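Local coordinates for protein tapirin (Caldicellulosiruptor kristjanssonii, PDB 6N2B) that probably binds cellulose, helping this extremely thermophilic bacterium adhere to plant biomass through a calcium-containing beta-helix domain, at residues 271-276 and 411-416; 293-298 and 403-408; 490-495 and 523-528. All coordinates share one frame; numbering follows the deposited sequence.

How the interactions relate
From the N terminus the chain first lays down 271-276 and then 293-298, on neighbouring parallel strands of the beta-helix, and comes back to them only after many further coils. The returning chain meets 293-298 with 403-408 and, a few residues later, 271-276 with 411-416, so interaction 2 closes a loop that lies wholly within the larger loop of interaction 1. The two contacts touch: I272 and Y295 are probably joined by a backbone hydrogen bond. Interaction 3 follows in series, about 33 Å from interaction 1 between centres and across the chain's centre from both, joining the loop after strand 487-489 to the turn between strands 520-522 and 526-531.

Interaction 1: residues 271-276 and 411-416; sequences YIQNKL and DIKNFD
The Y271 side chain slides past that of I412, of helix 408-413, the two pointing in opposite directions, and then meets K413. Its CB is 4.1 Å from CG2 of I412, and chi1 of 180° sets CG opposite the backbone N and carries the ring out toward I412. There the same methyl settles over one face, CG2 standing 3.5 Å from the Y271 ring centroid and 18° off the normal, a CH-pi contact. The methyl is displaced toward the CD2 side, where CB of I412 joins it; a beta-branched residue suits this place because CG2 reaches the ring while CG1 takes another direction. Farther out, CE2 and CZ of Y271 pass the backbone N and CA of K413, and the phenol oxygen lies beside CB and CG of K413, whose chain crosses the tyrosine at about a right angle. The tip turns back to its own segment: OH donates to OE1 of Q273 at 3.0 Å, arriving above the carbonyl plane. K413 bends at chi3 and chi4, and its NZ bonds both Y295 OH and a water, which donates to Q273 O. With an alanine at Y271, the I412 methyl would probably lose its aromatic platform and Q273 OE1 its phenol donor. No hydrogen bond joins the segments directly: packing holds them, chiefly the methyl on the ring, with the water as a polar bridge.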
loop_
_atom_site.group_PDB
_atom_site.type_symbol
_atom_site.label_atom_id
_atom_site.label_comp_id
_atom_site.label_asym_id
_atom_site.label_seq_id
_atom_site.Cartn_x
_atom_site.Cartn_y
_atom_site.Cartn_z
ATOM N N TYR A 271 1.813 -4.619 6.496
ATOM C CA TYR A 271 3.063 -5.288 6.830
ATOM C C TYR A 271 4.201 -4.584 6.101
ATOM O O TYR A 271 4.209 -4.513 4.867
ATOM C CB TYR A 271 3.006 -6.777 6.462
ATOM C CG TYR A 271 4.274 -7.562 6.766
ATOM C CD1 TYR A 271 5.402 -7.441 5.954
ATOM C CD2 TYR A 271 4.347 -8.423 7.862
ATOM C CE1 TYR A 271 6.569 -8.150 6.217
ATOM C CE2 TYR A 271 5.510 -9.147 8.135
ATOM C CZ TYR A 271 6.619 -9.001 7.302
ATOM O OH TYR A 271 7.780 -9.693 7.538
ATOM N N ILE A 272 5.167 -4.093 6.858
ATOM C CA ILE A 272 6.321 -3.405 6.304
ATOM C C ILE A 272 7.556 -4.204 6.695
ATOM O O ILE A 272 8.019 -4.130 7.842
ATOM C CB ILE A 272 6.414 -1.962 6.795
ATOM C CG1 ILE A 272 5.102 -1.229 6.488
ATOM C CG2 ILE A 272 7.624 -1.270 6.188
ATOM C CD1 ILE A 272 4.739 -1.168 5.014
ATOM N N GLN A 273 8.106 -4.953 5.735
ATOM C CA GLN A 273 9.224 -5.858 6.005
ATOM C C GLN A 273 10.397 -5.157 6.691
ATOM O O GLN A 273 10.958 -5.680 7.662
ATOM C CB GLN A 273 9.689 -6.502 4.700
ATOM C CG GLN A 273 11.035 -7.196 4.779
ATOM C CD GLN A 273 10.932 -8.524 5.485
ATOM O OE1 GLN A 273 9.874 -9.153 5.501
ATOM N NE2 GLN A 273 12.031 -8.958 6.081
ATOM N N ASN A 274 10.798 -3.981 6.198
ATOM C CA ASN A 274 11.932 -3.274 6.789
ATOM C C ASN A 274 11.572 -1.869 7.261
ATOM O O ASN A 274 11.531 -1.633 8.474
ATOM C CB ASN A 274 13.105 -3.239 5.814
ATOM C CG ASN A 274 14.295 -2.491 6.378
ATOM O OD1 ASN A 274 14.868 -2.892 7.400
ATOM N ND2 ASN A 274 14.667 -1.386 5.728
ATOM N N LYS A 275 11.336 -0.919 6.352
ATOM C CA LYS A 275 11.202 0.490 6.712
ATOM C C LYS A 275 10.032 1.139 5.966
ATOM O O LYS A 275 9.748 0.797 4.810
ATOM C CB LYS A 275 12.540 1.231 6.436
ATOM C CG LYS A 275 12.459 2.529 5.632
ATOM C CD LYS A 275 13.856 3.138 5.377
ATOM C CE LYS A 275 14.487 2.635 4.071
ATOM N NZ LYS A 275 15.757 3.348 3.715
ATOM N N LEU A 276 9.338 2.060 6.645
ATOM C CA LEU A 276 8.279 2.874 6.054
ATOM C C LEU A 276 8.602 4.338 6.317
ATOM O O LEU A 276 8.981 4.701 7.433
ATOM C CB LEU A 276 6.901 2.513 6.629
ATOM C CG LEU A 276 5.704 3.440 6.380
ATOM C CD1 LEU A 276 5.499 3.677 4.884
ATOM C CD2 LEU A 276 4.442 2.852 7.006
ATOM N N ASP A 411 3.261 -15.094 10.465
ATOM C CA ASP A 411 2.551 -15.668 9.325
ATOM C C ASP A 411 2.977 -15.032 8.008
ATOM O O ASP A 411 3.234 -15.727 7.017
ATOM C CB ASP A 411 1.045 -15.490 9.506
ATOM C CG ASP A 411 0.475 -16.378 10.576
ATOM O OD1 ASP A 411 1.185 -17.300 11.049
ATOM O OD2 ASP A 411 -0.694 -16.143 10.941
ATOM N N ILE A 412 3.037 -13.706 7.974
ATOM C CA ILE A 412 3.356 -13.005 6.735
ATOM C C ILE A 412 4.849 -13.059 6.456
ATOM O O ILE A 412 5.274 -13.346 5.329
ATOM C CB ILE A 412 2.830 -11.560 6.798
ATOM C CG1 ILE A 412 1.291 -11.591 6.804
ATOM C CG2 ILE A 412 3.410 -10.734 5.655
ATOM C CD1 ILE A 412 0.636 -10.250 6.869
ATOM N N LYS A 413 5.668 -12.802 7.480
ATOM C CA LYS A 413 7.111 -12.972 7.344
ATOM C C LYS A 413 7.462 -14.355 6.803
ATOM O O LYS A 413 8.438 -14.511 6.060
ATOM C CB LYS A 413 7.774 -12.743 8.704
ATOM C CG LYS A 413 9.192 -12.188 8.658
ATOM C CD LYS A 413 9.907 -12.452 9.975
ATOM C CE LYS A 413 9.662 -11.338 11.009
ATOM N NZ LYS A 413 10.618 -10.193 10.879
ATOM N N ASN A 414 6.668 -15.363 7.147
ATOM C CA ASN A 414 6.978 -16.741 6.814
ATOM C C ASN A 414 6.360 -17.190 5.504
ATOM O O ASN A 414 6.620 -18.319 5.076
ATOM C CB ASN A 414 6.512 -17.680 7.935
ATOM C CG ASN A 414 7.437 -17.652 9.151
ATOM O OD1 ASN A 414 8.625 -17.341 9.035
ATOM N ND2 ASN A 414 6.893 -17.986 10.320
ATOM N N PHE A 415 5.557 -16.353 4.859
ATOM C CA PHE A 415 4.890 -16.741 3.621
ATOM C C PHE A 415 5.770 -16.375 2.431
ATOM O O PHE A 415 6.152 -15.204 2.271
ATOM C CB PHE A 415 3.522 -16.075 3.511
ATOM C CG PHE A 415 2.647 -16.680 2.468
ATOM C CD1 PHE A 415 1.878 -17.793 2.750
ATOM C CD2 PHE A 415 2.597 -16.141 1.195
ATOM C CE1 PHE A 415 1.066 -18.352 1.781
ATOM C CE2 PHE A 415 1.789 -16.699 0.223
ATOM C CZ PHE A 415 1.022 -17.804 0.516
ATOM N N ASP A 416 6.103 -17.379 1.606
ATOM C CA ASP A 416 6.946 -17.185 0.423
ATOM C C ASP A 416 6.033 -16.945 -0.783
ATOM O O ASP A 416 5.694 -17.853 -1.546
ATOM C CB ASP A 416 7.871 -18.383 0.235
ATOM C CG ASP A 416 8.800 -18.238 -0.965
ATOM O OD1 ASP A 416 8.728 -17.209 -1.674
ATOM O OD2 ASP A 416 9.608 -19.167 -1.195
HETATM O O HOH W 1 11.208 -8.017 9.512
#

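Interaction 2: residues 293-298 and 403-408; sequences KIYTGL and PSYPPF
Y295 presents the edge of its ring to Y405: CE2 of Y405 lies near the Y295 ring plane, 3.9 Å from CE1 of Y295, and the two side chains cross at about a right angle. The ring of Y271, on the neighbouring strand, also meets that of Y295, their planes inclined at about 35°. The third flat group, F408, approaches obliquely. Its CE2 is 3.9 Å from CD of K293 and its CE1 is 4.4 Å from CB of Y295, so the phenyl rests between two residues of one strand. A chi1 of 80° places the F408 ring between its backbone N and carbonyl carbon, turned toward that strand. Lysine suits position 293 because its extended chain offers methylenes to the phenyl while carrying the amino group beyond it. Tyrosine suits 295 and 405 because the rings pack here while both hydroxyls bond the carboxylate of D317, Y295 OH at OD2 and Y405 OH at OD1. One acidic group thus fixes the far ends of two rings from different parts of the chain. Apolar packing between strand 293-296 and Y405 and F408 of the returning chain fits a parallel beta-helix whose lateral face is covered by an irregular, proline-rich connector running back along the coils.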
loop_
_atom_site.group_PDB
_atom_site.type_symbol
_atom_site.label_atom_id
_atom_site.label_comp_id
_atom_site.label_asym_id
_atom_site.label_seq_id
_atom_site.Cartn_x
_atom_site.Cartn_y
_atom_site.Cartn_z
ATOM N N LYS A 293 -3.853 -2.305 11.813
ATOM C CA LYS A 293 -2.623 -2.851 12.373
ATOM C C LYS A 293 -1.458 -2.519 11.447
ATOM O O LYS A 293 -1.564 -2.669 10.227
ATOM C CB LYS A 293 -2.745 -4.363 12.585
ATOM C CG LYS A 293 -4.126 -4.808 13.045
ATOM C CD LYS A 293 -4.191 -6.304 13.300
ATOM C CE LYS A 293 -5.629 -6.766 13.538
ATOM N NZ LYS A 293 -5.689 -8.092 14.226
ATOM N N ILE A 294 -0.367 -2.036 12.027
ATOM C CA ILE A 294 0.858 -1.731 11.305
ATOM C C ILE A 294 1.987 -2.542 11.916
ATOM O O ILE A 294 2.105 -2.619 13.147
ATOM C CB ILE A 294 1.208 -0.232 11.373
ATOM C CG1 ILE A 294 0.091 0.622 10.781
ATOM C CG2 ILE A 294 2.562 0.032 10.701
ATOM C CD1 ILE A 294 0.408 2.107 10.792
ATOM N N TYR A 295 2.822 -3.135 11.067
ATOM C CA TYR A 295 4.078 -3.719 11.519
ATOM C C TYR A 295 5.207 -3.190 10.651
ATOM O O TYR A 295 5.072 -3.122 9.426
ATOM C CB TYR A 295 4.060 -5.266 11.475
ATOM C CG TYR A 295 5.446 -5.895 11.578
ATOM C CD1 TYR A 295 6.036 -6.140 12.820
ATOM C CD2 TYR A 295 6.174 -6.231 10.436
ATOM C CE1 TYR A 295 7.313 -6.701 12.926
ATOM C CE2 TYR A 295 7.444 -6.788 10.535
ATOM C CZ TYR A 295 8.005 -7.021 11.783
ATOM O OH TYR A 295 9.264 -7.569 11.883
ATOM N N THR A 296 6.311 -2.804 11.281
ATOM C CA THR A 296 7.563 -2.576 10.565
ATOM C C THR A 296 8.681 -3.408 11.181
ATOM O O THR A 296 8.651 -3.754 12.368
ATOM C CB THR A 296 8.007 -1.108 10.563
ATOM O OG1 THR A 296 8.794 -0.850 11.733
ATOM C CG2 THR A 296 6.823 -0.177 10.537
ATOM N N GLY A 297 9.675 -3.721 10.353
ATOM C CA GLY A 297 10.895 -4.361 10.810
ATOM C C GLY A 297 11.894 -3.351 11.331
ATOM O O GLY A 297 11.533 -2.257 11.780
ATOM N N LEU A 298 13.180 -3.706 11.220
ATOM C CA LEU A 298 14.262 -2.948 11.852
ATOM C C LEU A 298 14.407 -1.524 11.327
ATOM O O LEU A 298 14.948 -0.668 12.040
ATOM C CB LEU A 298 15.586 -3.694 11.676
ATOM C CG LEU A 298 15.622 -5.074 12.342
ATOM C CD1 LEU A 298 16.798 -5.885 11.870
ATOM C CD2 LEU A 298 15.632 -4.967 13.869
ATOM N N PRO A 403 4.032 -7.411 26.169
ATOM C CA PRO A 403 3.260 -8.530 25.611
ATOM C C PRO A 403 3.883 -9.015 24.311
ATOM O O PRO A 403 4.797 -8.411 23.746
ATOM C CB PRO A 403 1.854 -7.957 25.390
ATOM C CG PRO A 403 2.018 -6.465 25.470
ATOM C CD PRO A 403 3.225 -6.184 26.312
ATOM N N SER A 404 3.381 -10.149 23.845
ATOM C CA SER A 404 3.936 -10.746 22.645
ATOM C C SER A 404 3.294 -10.130 21.412
ATOM O O SER A 404 2.135 -9.709 21.438
ATOM C CB SER A 404 3.724 -12.261 22.658
ATOM O OG SER A 404 4.492 -12.868 23.690
ATOM N N TYR A 405 4.077 -10.045 20.337
ATOM C CA TYR A 405 3.547 -9.724 19.016
ATOM C C TYR A 405 2.393 -10.663 18.692
ATOM O O TYR A 405 2.427 -11.840 19.065
ATOM C CB TYR A 405 4.617 -9.863 17.931
ATOM C CG TYR A 405 5.544 -8.680 17.771
ATOM C CD1 TYR A 405 5.405 -7.532 18.551
ATOM C CD2 TYR A 405 6.565 -8.716 16.835
ATOM C CE1 TYR A 405 6.275 -6.456 18.389
ATOM C CE2 TYR A 405 7.428 -7.665 16.673
ATOM C CZ TYR A 405 7.289 -6.538 17.438
ATOM O OH TYR A 405 8.167 -5.498 17.235
ATOM N N PRO A 406 1.367 -10.193 17.998
ATOM C CA PRO A 406 0.308 -11.090 17.543
ATOM C C PRO A 406 0.801 -11.967 16.398
ATOM O O PRO A 406 1.838 -11.684 15.779
ATOM C CB PRO A 406 -0.796 -10.119 17.099
ATOM C CG PRO A 406 -0.052 -8.898 16.682
ATOM C CD PRO A 406 1.166 -8.806 17.550
ATOM N N PRO A 407 0.105 -13.066 16.100
ATOM C CA PRO A 407 0.688 -14.070 15.194
ATOM C C PRO A 407 0.713 -13.693 13.722
ATOM O O PRO A 407 1.464 -14.325 12.963
ATOM C CB PRO A 407 -0.199 -15.301 15.420
ATOM C CG PRO A 407 -1.480 -14.750 15.990
ATOM C CD PRO A 407 -1.067 -13.588 16.829
ATOM N N PHE A 408 -0.060 -12.690 13.286
ATOM C CA PHE A 408 -0.071 -12.365 11.857
ATOM C C PHE A 408 1.303 -11.940 11.370
ATOM O O PHE A 408 1.624 -12.114 10.189
ATOM C CB PHE A 408 -1.112 -11.274 11.536
ATOM C CG PHE A 408 -0.665 -9.864 11.853
ATOM C CD1 PHE A 408 0.055 -9.125 10.940
ATOM C CD2 PHE A 408 -1.009 -9.268 13.051
ATOM C CE1 PHE A 408 0.463 -7.831 11.228
ATOM C CE2 PHE A 408 -0.615 -7.971 13.337
ATOM C CZ PHE A 408 0.126 -7.252 12.420
#

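Interaction 3: residues 490-495 and 523-528; sequences SNPTSL and SGAGIE
S490 and S523 bring the two segments closest, their CA atoms 5.6 Å apart, just where the chain leaves the neighbouring parallel strands 487-489 and 520-522. Beyond S490 the backbone curls into a short 3-10 turn at 492-494. N491 O accepts from both S494 N at 2.9 Å and S494 OG at 2.7 Å, and the two donors reach it from opposite faces of its plane; L495 N bonds P492 O to finish the turn. The other segment bends at G524, whose positive phi of 72° favours glycine, and straightens through A525 into strand 526-531.

Among the side chains, P492 does most of the joining. Its CG and CD lie against the carbonyl oxygen of S523, each 3.3 Å away, and CG also meets CB of A525 at 4.0 Å. Proline suits this place because its phi of -55° fits the start of the turn and its ring gives a compact apolar surface, which also packs on I522 and L505. Alanine matches it with a single methyl. S523 OG lies beside its own backbone N (chi1 -36°) and faces S490 O at 3.4 Å, a weak hydrogen bond at most, and not a settled one, since another acceptor lies within reach of the same proton. S494 and L495 turn to D459 and I463 of helix 459-470. Such packing of one inter-strand loop on the next belongs to the stacked coils of a beta-helix: loops leaving adjacent parallel strands lie side by side, here joined by a proline and a small methyl.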
loop_
_atom_site.group_PDB
_atom_site.type_symbol
_atom_site.label_atom_id
_atom_site.label_comp_id
_atom_site.label_asym_id
_atom_site.label_seq_id
_atom_site.Cartn_x
_atom_site.Cartn_y
_atom_site.Cartn_z
ATOM N N SER A 490 0.383 6.993 -22.720
ATOM C CA SER A 490 0.970 8.189 -23.324
ATOM C C SER A 490 -0.064 9.219 -23.735
ATOM O O SER A 490 0.279 10.399 -23.903
ATOM C CB SER A 490 1.790 7.817 -24.565
ATOM O OG SER A 490 3.154 7.641 -24.223
ATOM N N ASN A 491 -1.295 8.793 -23.909
ATOM C CA ASN A 491 -2.389 9.582 -24.422
ATOM C C ASN A 491 -3.681 9.070 -23.792
ATOM O O ASN A 491 -4.599 8.641 -24.502
ATOM C CB ASN A 491 -2.419 9.482 -25.945
ATOM C CG ASN A 491 -2.877 10.761 -26.590
ATOM O OD1 ASN A 491 -3.098 11.764 -25.907
ATOM N ND2 ASN A 491 -3.031 10.742 -27.912
ATOM N N PRO A 492 -3.789 9.097 -22.463
ATOM C CA PRO A 492 -4.920 8.413 -21.808
ATOM C C PRO A 492 -6.308 8.833 -22.290
ATOM O O PRO A 492 -7.238 8.024 -22.186
ATOM C CB PRO A 492 -4.721 8.750 -20.321
ATOM C CG PRO A 492 -3.772 9.905 -20.294
ATOM C CD PRO A 492 -2.894 9.744 -21.488
ATOM N N THR A 493 -6.501 10.052 -22.814
ATOM C CA THR A 493 -7.852 10.450 -23.230
ATOM C C THR A 493 -8.364 9.624 -24.419
ATOM O O THR A 493 -9.577 9.588 -24.673
ATOM C CB THR A 493 -7.898 11.966 -23.520
ATOM O OG1 THR A 493 -7.067 12.311 -24.633
ATOM C CG2 THR A 493 -7.413 12.739 -22.318
ATOM N N SER A 494 -7.466 8.918 -25.107
ATOM C CA SER A 494 -7.824 7.945 -26.130
ATOM C C SER A 494 -8.495 6.683 -25.583
ATOM O O SER A 494 -9.087 5.935 -26.366
ATOM C CB SER A 494 -6.571 7.529 -26.870
ATOM O OG SER A 494 -5.764 6.762 -25.993
ATOM N N LEU A 495 -8.369 6.385 -24.285
ATOM C CA LEU A 495 -9.018 5.195 -23.726
ATOM C C LEU A 495 -10.437 5.534 -23.277
ATOM O O LEU A 495 -10.673 6.617 -22.727
ATOM C CB LEU A 495 -8.234 4.650 -22.537
ATOM C CG LEU A 495 -6.764 4.311 -22.777
ATOM C CD1 LEU A 495 -6.073 4.022 -21.470
ATOM C CD2 LEU A 495 -6.643 3.114 -23.685
ATOM N N SER A 523 0.338 10.588 -18.915
ATOM C CA SER A 523 0.516 11.990 -19.265
ATOM C C SER A 523 -0.810 12.722 -19.114
ATOM O O SER A 523 -1.767 12.428 -19.838
ATOM C CB SER A 523 1.031 12.119 -20.693
ATOM O OG SER A 523 1.916 11.048 -20.972
ATOM N N GLY A 524 -0.860 13.671 -18.181
ATOM C CA GLY A 524 -2.004 14.552 -18.063
ATOM C C GLY A 524 -3.273 13.944 -17.507
ATOM O O GLY A 524 -4.363 14.383 -17.884
ATOM N N ALA A 525 -3.171 12.958 -16.612
ATOM C CA ALA A 525 -4.358 12.378 -15.985
ATOM C C ALA A 525 -3.942 11.500 -14.811
ATOM O O ALA A 525 -2.823 10.987 -14.769
ATOM C CB ALA A 525 -5.188 11.559 -16.984
ATOM N N GLY A 526 -4.850 11.345 -13.855
ATOM C CA GLY A 526 -4.660 10.415 -12.770
ATOM C C GLY A 526 -5.341 9.074 -13.011
ATOM O O GLY A 526 -6.195 8.930 -13.879
ATOM N N ILE A 527 -4.933 8.075 -12.236
ATOM C CA ILE A 527 -5.532 6.747 -12.273
ATOM C C ILE A 527 -6.432 6.596 -11.059
ATOM O O ILE A 527 -6.036 6.936 -9.940
ATOM C CB ILE A 527 -4.459 5.649 -12.278
ATOM C CG1 ILE A 527 -3.362 5.975 -13.287
ATOM C CG2 ILE A 527 -5.093 4.290 -12.522
ATOM C CD1 ILE A 527 -3.678 5.601 -14.671
ATOM N N GLU A 528 -7.628 6.082 -11.270
ATOM C CA GLU A 528 -8.498 5.635 -10.193
ATOM C C GLU A 528 -8.686 4.148 -10.443
ATOM O O GLU A 528 -9.482 3.766 -11.302
ATOM C CB GLU A 528 -9.818 6.398 -10.208
ATOM C CG GLU A 528 -10.986 5.748 -9.453
ATOM C CD GLU A 528 -11.158 6.300 -8.051
ATOM O OE1 GLU A 528 -10.706 7.456 -7.809
ATOM O OE2 GLU A 528 -11.732 5.575 -7.195
#